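Long-range contacts in Glucanase/chitosanase (PDB 4ZZ5), which binds chitosan through this CBM32 carbohydrate-binding module, one domain of a larger enzyme that probably hydrolyses glycosidic bonds in chitosan and glucans: residues Lys13-Ser18 and Ile50-Gly55; Ala74-Val79 and Arg117-Thr122; Thr91-Thr96 and Ile106-Thr111. One frame throughout, in Å; residues are numbered along the deposited sequence. Where two conformers were deposited one is given.

Contact 1: Lys13-Ser18 and Ile50-Gly55; sequences KATATS and IYINLG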
ATOM      1  N   LYS A  13      -7.563   9.181   3.192  1.00 12.32           N
ATOM      2  CA  LYS A  13      -8.501   8.119   3.532  1.00 11.05           C
ATOM      3  C   LYS A  13      -8.095   7.270   4.805  1.00 10.20           C
ATOM      4  O   LYS A  13      -6.883   7.277   5.102  1.00 12.71           O
ATOM      5  CB  LYS A  13      -8.607   7.105   2.342  1.00 12.85           C
ATOM      6  CG  LYS A  13      -9.211   7.725   1.104  1.00 13.90           C
ATOM      7  CD  LYS A  13     -10.717   7.955   1.306  1.00 15.27           C
ATOM      8  CE  LYS A  13     -11.510   8.206   0.002  1.00 20.79           C
ATOM      9  NZ  LYS A  13     -11.008   9.452  -0.413  1.00 24.19           N
ATOM     10  N   ALA A  14      -8.924   6.514   5.397  1.00  9.47           N
ATOM     11  CA  ALA A  14      -8.569   5.666   6.504  1.00 10.32           C
ATOM     12  C   ALA A  14      -7.658   4.529   6.008  1.00  9.60           C
ATOM     13  O   ALA A  14      -7.915   3.975   4.885  1.00 10.17           O
ATOM     14  CB  ALA A  14      -9.795   5.098   7.223  1.00 12.28           C
ATOM     15  N   THR A  15      -6.788   4.100   6.858  1.00  7.98           N
ATOM     16  CA  THR A  15      -5.837   3.017   6.587  1.00  7.55           C
ATOM     17  C   THR A  15      -5.758   2.059   7.675  1.00  7.68           C
ATOM     18  O   THR A  15      -6.185   2.353   8.832  1.00  9.68           O
ATOM     19  CB  THR A  15      -4.438   3.554   6.300  1.00  8.86           C
ATOM     20  OG1 THR A  15      -3.873   4.158   7.500  1.00 10.90           O
ATOM     21  CG2 THR A  15      -4.423   4.464   5.134  1.00  9.54           C
ATOM     22  N   ALA A  16      -5.215   0.872   7.463  1.00  6.75           N
ATOM     23  CA  ALA A  16      -4.822  -0.056   8.467  1.00  6.70           C
ATOM     24  C   ALA A  16      -3.521  -0.693   8.046  1.00  6.35           C
ATOM     25  O   ALA A  16      -3.276  -0.831   6.805  1.00  6.61           O
ATOM     26  CB  ALA A  16      -5.883  -1.127   8.656  1.00  8.50           C
ATOM     27  N   THR A  17      -2.714  -1.165   8.960  1.00  5.79           N
ATOM     28  CA  THR A  17      -1.439  -1.795   8.642  1.00  5.86           C
ATOM     29  C   THR A  17      -1.237  -3.031   9.433  1.00  5.97           C
ATOM     30  O   THR A  17      -1.792  -3.228  10.557  1.00  7.11           O
ATOM     31  CB  THR A  17      -0.271  -0.793   8.871  1.00  6.94           C
ATOM     32  OG1 THR A  17      -0.181  -0.387  10.252  1.00  9.05           O
ATOM     33  CG2 THR A  17      -0.381   0.412   8.011  1.00  6.73           C
ATOM     34  N   SER A  18      -0.366  -3.911   8.964  1.00  5.95           N
ATOM     35  CA  SER A  18      -0.005  -5.062   9.744  1.00  7.01           C
ATOM     36  C   SER A  18       0.805  -4.747  10.986  1.00  7.58           C
ATOM     37  O   SER A  18       0.597  -5.336  12.082  1.00  8.47           O
ATOM     38  CB  SER A  18       0.858  -5.995   8.911  1.00  7.49           C
ATOM     39  OG  SER A  18       1.932  -5.269   8.270  1.00  7.47           O
ATOM     40  N   ILE A  50      -0.296  -2.714   4.076  1.00  5.38           N
ATOM     41  CA  ILE A  50      -1.040  -1.515   4.376  1.00  5.65           C
ATOM     42  C   ILE A  50      -2.250  -1.523   3.465  1.00  5.39           C
ATOM     43  O   ILE A  50      -2.102  -1.799   2.249  1.00  5.83           O
ATOM     44  CB  ILE A  50      -0.200  -0.229   4.171  1.00  5.88           C
ATOM     45  CG1 ILE A  50      -1.041   1.015   4.335  1.00  6.72           C
ATOM     46  CG2 ILE A  50       0.529  -0.181   2.845  1.00  7.39           C
ATOM     47  CD1 ILE A  50      -0.194   2.253   4.534  1.00  8.12           C
ATOM     48  N   TYR A  51      -3.426  -1.228   3.977  1.00  5.75           N
ATOM     49  CA  TYR A  51      -4.606  -1.043   3.099  1.00  6.12           C
ATOM     50  C   TYR A  51      -5.240   0.276   3.335  1.00  7.04           C
ATOM     51  O   TYR A  51      -5.137   0.886   4.456  1.00  7.04           O
ATOM     52  CB  TYR A  51      -5.602  -2.206   3.161  1.00  6.71           C
ATOM     53  CG  TYR A  51      -6.427  -2.415   4.394  1.00  7.04           C
ATOM     54  CD1 TYR A  51      -7.464  -1.530   4.668  1.00  8.85           C
ATOM     55  CD2 TYR A  51      -6.254  -3.503   5.171  1.00  7.40           C
ATOM     56  CE1 TYR A  51      -8.265  -1.842   5.849  1.00 10.03           C
ATOM     57  CE2 TYR A  51      -7.033  -3.780   6.282  1.00  9.87           C
ATOM     58  CZ  TYR A  51      -7.998  -2.894   6.569  1.00 10.80           C
ATOM     59  OH  TYR A  51      -8.808  -3.147   7.722  1.00 13.83           O
ATOM     60  N   ILE A  52      -5.939   0.749   2.331  1.00  7.22           N
ATOM     61  CA  ILE A  52      -6.707   1.995   2.302  1.00  7.89           C
ATOM     62  C   ILE A  52      -8.149   1.669   2.119  1.00  7.63           C
ATOM     63  O   ILE A  52      -8.492   0.838   1.227  1.00  8.99           O
ATOM     64  CB  ILE A  52      -6.265   2.846   1.170  1.00  9.78           C
ATOM     65  CG1 ILE A  52      -4.742   3.107   1.197  1.00 10.92           C
ATOM     66  CG2 ILE A  52      -7.079   4.150   1.123  1.00 12.19           C
ATOM     67  CD1 ILE A  52      -4.184   3.622  -0.108  1.00 12.80           C
ATOM     68  N   ASN A  53      -9.036   2.187   2.938  1.00  8.40           N
ATOM     69  CA  ASN A  53     -10.477   2.163   2.717  1.00  9.08           C
ATOM     70  C   ASN A  53     -10.876   3.297   1.882  1.00 10.61           C
ATOM     71  O   ASN A  53     -10.835   4.477   2.306  1.00 10.60           O
ATOM     72  CB  ASN A  53     -11.136   2.240   4.099  1.00  9.80           C
ATOM     73  CG  ASN A  53     -12.655   2.066   3.969  1.00 12.20           C
ATOM     74  OD1 ASN A  53     -13.223   2.175   2.868  1.00 13.33           O
ATOM     75  ND2 ASN A  53     -13.294   1.725   5.070  1.00 11.53           N
ATOM     76  N   LEU A  54     -11.193   3.102   0.567  1.00 10.05           N
ATOM     77  CA  LEU A  54     -11.561   4.175  -0.295  1.00 11.35           C
ATOM     78  C   LEU A  54     -12.947   4.828   0.037  1.00 13.24           C
ATOM     79  O   LEU A  54     -13.172   5.965  -0.507  1.00 16.24           O
ATOM     80  CB  LEU A  54     -11.600   3.634  -1.761  1.00 11.94           C
ATOM     81  CG  LEU A  54     -10.272   3.134  -2.282  1.00 10.81           C
ATOM     82  CD1 LEU A  54     -10.585   2.594  -3.709  1.00 13.77           C
ATOM     83  CD2 LEU A  54      -9.184   4.110  -2.280  1.00 14.69           C
ATOM     84  N   GLY A  55     -13.714   4.167   0.817  1.00 14.60           N
ATOM     85  CA  GLY A  55     -14.930   4.878   1.409  1.00 18.16           C
ATOM     86  C   GLY A  55     -16.171   4.638   0.633  1.00 24.89           C
ATOM     87  O   GLY A  55     -17.268   4.783   1.138  1.00 26.60           O
TER
HETATM   88  O   HOH W   1     -11.621   6.149   4.363  1.00 17.34           O

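Contact 2: Ala74-Val79 and Arg117-Thr122; sequences AYSIQV and RVYATT. With SO4 (sulfate ion), chain C.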
ATOM      1  N   ALA A  74       9.512  -7.859  -3.738  1.00  8.40           N
ATOM      2  CA  ALA A  74       8.309  -8.643  -4.078  1.00  8.14           C
ATOM      3  C   ALA A  74       7.125  -8.145  -3.271  1.00  7.00           C
ATOM      4  O   ALA A  74       7.218  -8.028  -2.079  1.00  6.81           O
ATOM      5  CB  ALA A  74       8.479 -10.140  -3.822  1.00  9.00           C
ATOM      6  N   TYR A  75       6.086  -7.837  -4.013  1.00  7.02           N
ATOM      7  CA  TYR A  75       4.803  -7.405  -3.341  1.00  6.86           C
ATOM      8  C   TYR A  75       3.754  -7.588  -4.352  1.00  6.90           C
ATOM      9  O   TYR A  75       3.938  -7.742  -5.568  1.00  7.24           O
ATOM     10  CB  TYR A  75       4.910  -5.922  -2.901  1.00  6.85           C
ATOM     11  CG  TYR A  75       5.084  -4.929  -4.022  1.00  6.69           C
ATOM     12  CD1 TYR A  75       3.987  -4.343  -4.638  1.00  8.50           C
ATOM     13  CD2 TYR A  75       6.366  -4.530  -4.420  1.00  7.82           C
ATOM     14  CE1 TYR A  75       4.152  -3.416  -5.669  1.00  8.11           C
ATOM     15  CE2 TYR A  75       6.539  -3.585  -5.429  1.00  7.77           C
ATOM     16  CZ  TYR A  75       5.412  -3.094  -6.040  1.00  7.84           C
ATOM     17  OH  TYR A  75       5.559  -2.115  -7.097  1.00  9.19           O
ATOM     18  N   SER A  76       2.539  -7.510  -3.819  1.00  7.26           N
ATOM     19  CA  SER A  76       1.329  -7.470  -4.642  0.50  7.66           C
ATOM     20  C   SER A  76       0.474  -6.278  -4.320  1.00  8.15           C
ATOM     21  O   SER A  76       0.521  -5.734  -3.174  1.00  9.18           O
ATOM     22  CB  SER A  76       0.554  -8.684  -4.532  0.50  7.98           C
ATOM     23  OG  SER A  76       0.155  -8.919  -3.226  0.50  8.03           O
ATOM     24  N   ILE A  77      -0.290  -5.791  -5.273  1.00  6.88           N
ATOM     25  CA  ILE A  77      -1.409  -4.885  -5.090  1.00  5.97           C
ATOM     26  C   ILE A  77      -2.653  -5.702  -5.150  1.00  5.70           C
ATOM     27  O   ILE A  77      -2.839  -6.531  -6.051  1.00  6.28           O
ATOM     28  CB  ILE A  77      -1.450  -3.806  -6.145  1.00  7.39           C
ATOM     29  CG1 ILE A  77      -0.169  -3.021  -6.251  1.00  9.97           C
ATOM     30  CG2 ILE A  77      -2.606  -2.883  -5.900  1.00  7.99           C
ATOM     31  CD1 ILE A  77       0.275  -2.337  -5.034  1.00 10.41           C
ATOM     32  N   GLN A  78      -3.535  -5.532  -4.154  1.00  6.06           N
ATOM     33  CA  GLN A  78      -4.748  -6.341  -4.017  1.00  6.10           C
ATOM     34  C   GLN A  78      -5.957  -5.436  -3.776  1.00  6.47           C
ATOM     35  O   GLN A  78      -5.777  -4.326  -3.209  1.00  7.11           O
ATOM     36  CB  GLN A  78      -4.606  -7.274  -2.846  1.00  6.50           C
ATOM     37  CG  GLN A  78      -3.271  -8.055  -2.866  1.00  7.34           C
ATOM     38  CD  GLN A  78      -3.201  -9.032  -1.782  1.00  8.56           C
ATOM     39  OE1 GLN A  78      -3.460  -8.744  -0.602  1.00 10.03           O
ATOM     40  NE2 GLN A  78      -2.606 -10.150  -2.062  1.00 14.14           N
ATOM     41  N   VAL A  79      -7.104  -5.912  -4.121  1.00  5.86           N
ATOM     42  CA  VAL A  79      -8.365  -5.198  -3.881  1.00  6.43           C
ATOM     43  C   VAL A  79      -9.276  -6.062  -3.120  1.00  6.61           C
ATOM     44  O   VAL A  79      -9.257  -7.264  -3.114  1.00  6.72           O
ATOM     45  CB  VAL A  79      -9.006  -4.663  -5.196  1.00  6.97           C
ATOM     46  CG1 VAL A  79      -8.091  -3.777  -5.930  1.00  7.44           C
ATOM     47  CG2 VAL A  79      -9.487  -5.822  -6.098  1.00  8.06           C
ATOM     48  N   ARG A 117      -4.820  -2.823  -1.039  1.00  5.96           N
ATOM     49  CA  ARG A 117      -3.757  -3.292  -0.107  1.00  6.38           C
ATOM     50  C   ARG A 117      -2.454  -3.429  -0.894  1.00  5.66           C
ATOM     51  O   ARG A 117      -2.443  -3.962  -2.036  1.00  6.44           O
ATOM     52  CB  ARG A 117      -4.148  -4.604   0.531  1.00  7.12           C
ATOM     53  CG  ARG A 117      -3.198  -5.082   1.629  1.00  7.22           C
ATOM     54  CD  ARG A 117      -3.778  -6.139   2.519  1.00  8.23           C
ATOM     55  NE  ARG A 117      -3.747  -7.490   1.930  1.00  7.60           N
ATOM     56  CZ  ARG A 117      -3.673  -8.624   2.588  1.00  8.43           C
ATOM     57  NH1 ARG A 117      -3.711  -8.624   3.921  1.00 10.66           N
ATOM     58  NH2 ARG A 117      -3.612  -9.775   1.942  1.00  9.05           N
ATOM     59  N   VAL A 118      -1.363  -2.962  -0.300  1.00  5.38           N
ATOM     60  CA  VAL A 118       0.031  -3.418  -0.670  1.00  5.91           C
ATOM     61  C   VAL A 118       0.366  -4.527   0.259  1.00  5.35           C
ATOM     62  O   VAL A 118       0.373  -4.291   1.488  1.00  5.71           O
ATOM     63  CB  VAL A 118       1.014  -2.254  -0.561  1.00  6.93           C
ATOM     64  CG1 VAL A 118       2.452  -2.780  -0.832  1.00  8.20           C
ATOM     65  CG2 VAL A 118       0.682  -1.123  -1.522  1.00  8.96           C
ATOM     66  N   TYR A 119       0.637  -5.695  -0.276  1.00  5.30           N
ATOM     67  CA  TYR A 119       1.022  -6.871   0.508  1.00  6.01           C
ATOM     68  C   TYR A 119       2.451  -7.203   0.117  1.00  6.22           C
ATOM     69  O   TYR A 119       2.701  -7.652  -0.990  1.00  6.69           O
ATOM     70  CB  TYR A 119       0.015  -7.993   0.202  1.00  6.42           C
ATOM     71  CG  TYR A 119       0.221  -9.195   1.051  1.00  6.84           C
ATOM     72  CD1 TYR A 119      -0.223  -9.292   2.376  1.00  8.37           C
ATOM     73  CD2 TYR A 119       0.857 -10.300   0.548  1.00 10.01           C
ATOM     74  CE1 TYR A 119      -0.019 -10.419   3.162  1.00  9.06           C
ATOM     75  CE2 TYR A 119       1.060 -11.425   1.358  1.00 10.35           C
ATOM     76  CZ  TYR A 119       0.648 -11.457   2.624  1.00  9.55           C
ATOM     77  OH  TYR A 119       0.927 -12.634   3.310  1.00 11.51           O
ATOM     78  N   ALA A 120       3.360  -6.897   1.001  1.00  5.74           N
ATOM     79  CA  ALA A 120       4.796  -6.911   0.735  1.00  5.84           C
ATOM     80  C   ALA A 120       5.399  -8.168   1.354  1.00  5.89           C
ATOM     81  O   ALA A 120       5.220  -8.502   2.526  1.00  7.28           O
ATOM     82  CB  ALA A 120       5.429  -5.700   1.328  1.00  7.25           C
ATOM     83  N   THR A 121       6.166  -8.880   0.550  1.00  7.20           N
ATOM     84  CA  THR A 121       6.596 -10.261   0.958  1.00  7.83           C
ATOM     85  C   THR A 121       8.082 -10.470   0.840  1.00  9.32           C
ATOM     86  O   THR A 121       8.543 -11.393   1.594  1.00 11.69           O
ATOM     87  CB  THR A 121       5.874 -11.322   0.123  1.00  8.93           C
ATOM     88  OG1 THR A 121       6.058 -11.120  -1.269  1.00  9.49           O
ATOM     89  CG2 THR A 121       4.377 -11.298   0.414  1.00 10.77           C
ATOM     90  N   THR A 122       8.860  -9.754   0.049  1.00  8.55           N
ATOM     91  CA  THR A 122      10.369  -9.845   0.102  1.00  9.12           C
ATOM     92  C   THR A 122      10.886  -8.459   0.184  1.00  8.28           C
ATOM     93  O   THR A 122      10.561  -7.575  -0.632  1.00  8.67           O
ATOM     94  CB  THR A 122      10.929 -10.556  -1.092  1.00  9.88           C
ATOM     95  OG1 THR A 122      10.404 -11.882  -1.170  1.00 11.30           O
ATOM     96  CG2 THR A 122      12.491 -10.636  -1.024  1.00 11.36           C
TER
HETATM   97  S   SO4 C 201      -3.559 -12.432   4.760  1.00 18.59           S
HETATM   98  O1  SO4 C 201      -3.542 -11.057   5.361  1.00 20.17           O
HETATM   99  O2  SO4 C 201      -2.484 -13.265   5.359  1.00 26.08           O
HETATM  100  O3  SO4 C 201      -4.926 -12.930   5.132  1.00 27.50           O
HETATM  101  O4  SO4 C 201      -3.313 -12.392   3.283  1.00 20.13           O

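Contact 3: Thr91-Thr96 and Ile106-Thr111; sequences TTVYST and ITFAAT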
ATOM      1  N   THR A  91      -8.061  -9.827  -3.483  1.00  7.29           N
ATOM      2  CA  THR A  91      -7.789 -10.302  -4.852  1.00  6.95           C
ATOM      3  C   THR A  91      -6.575  -9.576  -5.353  1.00  6.89           C
ATOM      4  O   THR A  91      -6.561  -8.339  -5.484  1.00  7.23           O
ATOM      5  CB  THR A  91      -9.005 -10.021  -5.724  1.00  8.90           C
ATOM      6  OG1 THR A  91     -10.093 -10.714  -5.245  1.00  9.64           O
ATOM      7  CG2 THR A  91      -8.670 -10.493  -7.179  1.00  9.37           C
ATOM      8  N   THR A  92      -5.510 -10.310  -5.749  1.00  7.29           N
ATOM      9  CA  THR A  92      -4.361  -9.726  -6.367  1.00  8.15           C
ATOM     10  C   THR A  92      -4.631  -9.175  -7.753  1.00  7.29           C
ATOM     11  O   THR A  92      -5.108  -9.984  -8.612  1.00  8.45           O
ATOM     12  CB  THR A  92      -3.148 -10.687  -6.412  1.00  7.96           C
ATOM     13  OG1 THR A  92      -2.808 -10.944  -5.017  1.00  9.36           O
ATOM     14  CG2 THR A  92      -2.000 -10.143  -7.125  1.00  9.09           C
ATOM     15  N   VAL A  93      -4.314  -7.959  -8.009  1.00  6.43           N
ATOM     16  CA  VAL A  93      -4.449  -7.323  -9.312  1.00  6.53           C
ATOM     17  C   VAL A  93      -3.156  -7.091  -9.978  1.00  7.03           C
ATOM     18  O   VAL A  93      -3.093  -6.822 -11.194  1.00  8.62           O
ATOM     19  CB  VAL A  93      -5.307  -6.029  -9.247  1.00  7.27           C
ATOM     20  CG1 VAL A  93      -6.669  -6.290  -8.719  1.00  8.00           C
ATOM     21  CG2 VAL A  93      -4.633  -4.907  -8.472  1.00  8.05           C
ATOM     22  N   TYR A  94      -2.046  -7.141  -9.272  1.00  6.93           N
ATOM     23  CA  TYR A  94      -0.706  -6.941  -9.756  1.00  8.03           C
ATOM     24  C   TYR A  94       0.238  -7.557  -8.807  1.00  7.59           C
ATOM     25  O   TYR A  94       0.081  -7.404  -7.581  1.00  7.36           O
ATOM     26  CB  TYR A  94      -0.340  -5.465  -9.877  1.00  8.34           C
ATOM     27  CG  TYR A  94       1.093  -5.200 -10.233  1.00 10.28           C
ATOM     28  CD1 TYR A  94       1.593  -5.271 -11.563  1.00 11.83           C
ATOM     29  CD2 TYR A  94       2.010  -4.940  -9.256  1.00 10.35           C
ATOM     30  CE1 TYR A  94       2.925  -5.010 -11.839  1.00 12.48           C
ATOM     31  CE2 TYR A  94       3.346  -4.663  -9.547  1.00 11.58           C
ATOM     32  CZ  TYR A  94       3.763  -4.722 -10.866  1.00 13.52           C
ATOM     33  OH  TYR A  94       5.128  -4.466 -11.089  1.00 17.28           O
ATOM     34  N   SER A  95       1.337  -8.196  -9.261  1.00  8.24           N
ATOM     35  CA  SER A  95       2.426  -8.514  -8.377  0.70  8.88           C
ATOM     36  C   SER A  95       3.753  -8.482  -9.125  1.00  9.38           C
ATOM     37  O   SER A  95       3.764  -8.513 -10.410  1.00 10.30           O
ATOM     38  CB  SER A  95       2.228  -9.846  -7.661  0.70 11.38           C
ATOM     39  OG  SER A  95       2.438 -10.922  -8.488  0.70 14.00           O
ATOM     40  N   THR A  96       4.802  -8.345  -8.379  1.00  9.02           N
ATOM     41  CA  THR A  96       6.202  -8.329  -8.961  1.00  9.66           C
ATOM     42  C   THR A  96       7.050  -9.079  -8.015  1.00 10.07           C
ATOM     43  O   THR A  96       6.853  -9.177  -6.790  1.00  9.93           O
ATOM     44  CB  THR A  96       6.615  -6.916  -9.130  1.00  9.89           C
ATOM     45  OG1 THR A  96       7.915  -6.927  -9.844  1.00 11.87           O
ATOM     46  CG2 THR A  96       6.829  -6.116  -7.889  1.00 10.74           C
ATOM     47  N   ILE A 106       2.276   1.733 -11.214  1.00  9.74           N
ATOM     48  CA  ILE A 106       1.732   0.427 -11.513  0.84  9.63           C
ATOM     49  C   ILE A 106       0.411   0.638 -12.212  1.00 10.18           C
ATOM     50  O   ILE A 106      -0.443   1.314 -11.695  1.00 11.45           O
ATOM     51  CB  ILE A 106       1.523  -0.332 -10.181  0.84 10.14           C
ATOM     52  CG1 ILE A 106       2.841  -0.548  -9.405  0.84  9.91           C
ATOM     53  CG2 ILE A 106       0.867  -1.662 -10.481  0.84 11.48           C
ATOM     54  CD1 ILE A 106       2.603  -0.664  -7.920  0.84 11.79           C
ATOM     55  N   THR A 107       0.156  -0.031 -13.311  1.00 10.26           N
ATOM     56  CA  THR A 107      -1.154  -0.042 -13.956  1.00 10.25           C
ATOM     57  C   THR A 107      -1.701  -1.498 -14.012  1.00  9.79           C
ATOM     58  O   THR A 107      -0.911  -2.451 -14.121  1.00 11.86           O
ATOM     59  CB  THR A 107      -1.146   0.600 -15.350  1.00 13.68           C
ATOM     60  OG1 THR A 107      -0.283  -0.173 -16.141  1.00 17.68           O
ATOM     61  CG2 THR A 107      -0.762   2.031 -15.270  1.00 14.01           C
ATOM     62  N   PHE A 108      -2.994  -1.657 -14.008  1.00  9.07           N
ATOM     63  CA  PHE A 108      -3.640  -2.926 -14.099  1.00  8.92           C
ATOM     64  C   PHE A 108      -5.040  -2.758 -14.653  1.00  8.94           C
ATOM     65  O   PHE A 108      -5.533  -1.641 -14.741  1.00 10.71           O
ATOM     66  CB  PHE A 108      -3.634  -3.668 -12.750  1.00  8.49           C
ATOM     67  CG  PHE A 108      -4.057  -2.753 -11.556  1.00  7.94           C
ATOM     68  CD1 PHE A 108      -5.360  -2.540 -11.306  1.00  8.26           C
ATOM     69  CD2 PHE A 108      -3.127  -2.134 -10.751  1.00  9.28           C
ATOM     70  CE1 PHE A 108      -5.776  -1.700 -10.294  1.00  8.77           C
ATOM     71  CE2 PHE A 108      -3.530  -1.275  -9.734  1.00  9.02           C
ATOM     72  CZ  PHE A 108      -4.816  -1.077  -9.501  1.00  9.06           C
ATOM     73  N   ALA A 109      -5.678  -3.850 -14.984  1.00  9.74           N
ATOM     74  CA  ALA A 109      -7.000  -3.780 -15.598  1.00 10.44           C
ATOM     75  C   ALA A 109      -7.900  -3.040 -14.664  1.00  9.69           C
ATOM     76  O   ALA A 109      -7.980  -3.356 -13.456  1.00  9.52           O
ATOM     77  CB  ALA A 109      -7.497  -5.217 -15.851  1.00 11.62           C
ATOM     78  N   ALA A 110      -8.756  -2.124 -15.179  1.00  9.26           N
ATOM     79  CA  ALA A 110      -9.676  -1.406 -14.353  1.00  8.83           C
ATOM     80  C   ALA A 110     -10.600  -2.285 -13.640  1.00  8.86           C
ATOM     81  O   ALA A 110     -11.204  -3.242 -14.198  1.00 10.00           O
ATOM     82  CB  ALA A 110     -10.453  -0.340 -15.164  1.00 10.53           C
ATOM     83  N   THR A 111     -10.775  -2.043 -12.285  1.00  8.43           N
ATOM     84  CA  THR A 111     -11.565  -2.902 -11.495  1.00  8.91           C
ATOM     85  C   THR A 111     -12.305  -2.105 -10.422  1.00  8.54           C
ATOM     86  O   THR A 111     -11.700  -1.124  -9.843  1.00  8.45           O
ATOM     87  CB  THR A 111     -10.726  -3.983 -10.749  1.00  8.77           C
ATOM     88  OG1 THR A 111     -11.552  -4.806  -9.938  1.00  8.56           O
ATOM     89  CG2 THR A 111      -9.541  -3.425  -9.925  1.00  9.19           C
TER

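Contact 1: Lys13-Ser18 and Ile50-Gly55
Ala16 and Tyr51 form the close-packed part of this antiparallel pairing. They are a hydrogen-bonded pair: Ala16 N donates to Tyr51 O at 3.0 Å, and Tyr51 N returns the bond to Ala16 O at 2.9 Å. Their side chains share one face of the sheet. Tyr51 CG sits between the backbone N and the carbonyl carbon (chi1 71°), which swings the ring across the neighbouring strand and lays one ring face over Ala16 CB. That methyl stands 3.8 Å from the ring centroid and 23° off the normal, a CH-pi contact displaced toward the hydroxyl end, where Ala16 CB comes 3.5 Å from Tyr51 CZ. Two tryptophans, Trp49 and Trp90, also meet this ring.

On the reverse face Thr17 and Ile50 lie side by side, with Thr17 CG2 3.8 Å from Ile50 CG1, and Ile50 and Ile52 continue onto Phe134 of the opposing sheet.

Toward Lys13 the pairing slackens. Asn53 N still reaches Ala14 O at 2.9 Å, but the next link is indirect: a water accepts from Ala14 N and donates to Asn53 O, the latter at 2.8 Å. Lys13 has its ammonium turned to the carbonyl of Leu9, while Asn53 OD1 closes an Asx turn by accepting from Gly55 N. With the short strand 15-17 outermost and strand 48-54 inside it, this is the border of the five-stranded antiparallel sheet in the beta-sandwich of an F5/8 type C (CBM32) module.

Contact 2: Ala74-Val79 and Arg117-Thr122
A classic beta bulge marks one end of this antiparallel pairing inside the beta-sandwich: Thr121 and Thr122 both stand opposite Ala74. The evidence is a shared acceptor. Ala74 O takes Thr121 N at 3.0 Å and Thr122 N at 3.2 Å, both donors arriving from the same face of the carbonyl plane. Beyond the bulge the register shifts by one residue and runs on regularly, with Ser76 paired to Tyr119 and Gln78 to Arg117 through reciprocal backbone bonds.

The two faces differ in chemistry. On the inward one, Ile77 CD1 meets Val118 CG2 at 3.7 Å, the side chains lying at a slant to each other, and Leu65 and Val63 of strand 57-67 close over them from the opposing sheet. Tyr75 shares this face, and its hydroxyl is bonded to Asp104.

On the other face Gln78 and Arg117 run alongside each other. Arg117 is bent at chi3 (80°), which turns the NE side of its guanidinium to the amide. Gln78 OE1 is thus gripped twice, by NE of Arg117 at 2.8 Å and by its NH2 at 2.7 Å, with amide and guanidinium planes only 21° apart. Gln78 NE2 donates to Thr92 OG1, so both ends of the amide are engaged and its rotation is fixed. Tyr119 CD1 lies over one guanidinium face, and Trp49 and Trp90 make cation-pi contacts with the same group. A sulfate, probably from the crystallisation liquor, sits at the NH1/NH2 edge: Arg117 NH2 donates to sulfate O4 at 3.0 Å, and Arg117 NH1 to sulfate O1 at 2.8 Å along an almost straight N-H...O line of 179°.

Contact 3: Thr91-Thr96 and Ile106-Thr111
Phe108 meets Val93 along its whole length. Its CB lies 3.6 Å from Val93 O, against the backbone. From there CG falls between the backbone N and the carbonyl carbon (chi1 46°), which brings one ring face against the valine. Val93 CG2 then stands over the centre of that face, 3.6 Å from the centroid of the Phe108 ring and just 5° off its normal, a CH-pi contact with little offset. The evidence for this centring is that all six ring carbons of Phe108, from CG through the CD and CE pairs to CZ, lie between 3.8 and 4.0 Å from Val93 CG2. At one flank CD2 of Phe108 comes within 4.4 Å of Tyr94 CB, a looser approach.

No hydrogen bond crosses between these segments. Strand 91-96 is outermost in the five-stranded sheet and strand 103-113 outermost in the four-stranded one, so the contact closes one side of the beta-sandwich by side chains. The short strand axes come within 6.9 Å, too far apart for backbone pairing, and their N-to-C directions make 156°, close to antiparallel. A classic beta bulge, with Val93 and Tyr94 both facing Ile77, lets these two consecutive residues direct their side chains to the same opposing strand.

An alanine in place of Phe108 would probably leave Val93 CG2 without the ring face it rests on and open a gap between the two strands, next to Ile60 and Val63. Val93 CG1 also touches Thr111 CG2, at 4.2 Å. Farther along, Ile106 and Tyr94 cross at about a right angle; of two conformers modelled for Ile106, the one described puts CG2 over a face of the Tyr94 ring, 3.7 Å from its centroid, a contact doubtful for the other.

Contacts 1 and 2 are pairings within the five-stranded sheet, joined side by side because strands 48-54 and 115-123 are neighbours: Ile50 O lies 2.9 Å from Val118 N, a probable hydrogen bond. Contact 3 spans the two sheets and is nested inside the loop that contact 2 closes; it borders contact 2 through strands 75-80 and 91-96. Burial follows position. Contact 2, central in the sheet, has six buried residues among eleven touching; contact 1, at the sheet's border, has three of ten; contact 3, at the surface, has one of five. Backbone hydrogen bonds dominate the first two, with a polar grip added in contact 2, whereas contact 3 relies on apolar and CH-pi contacts.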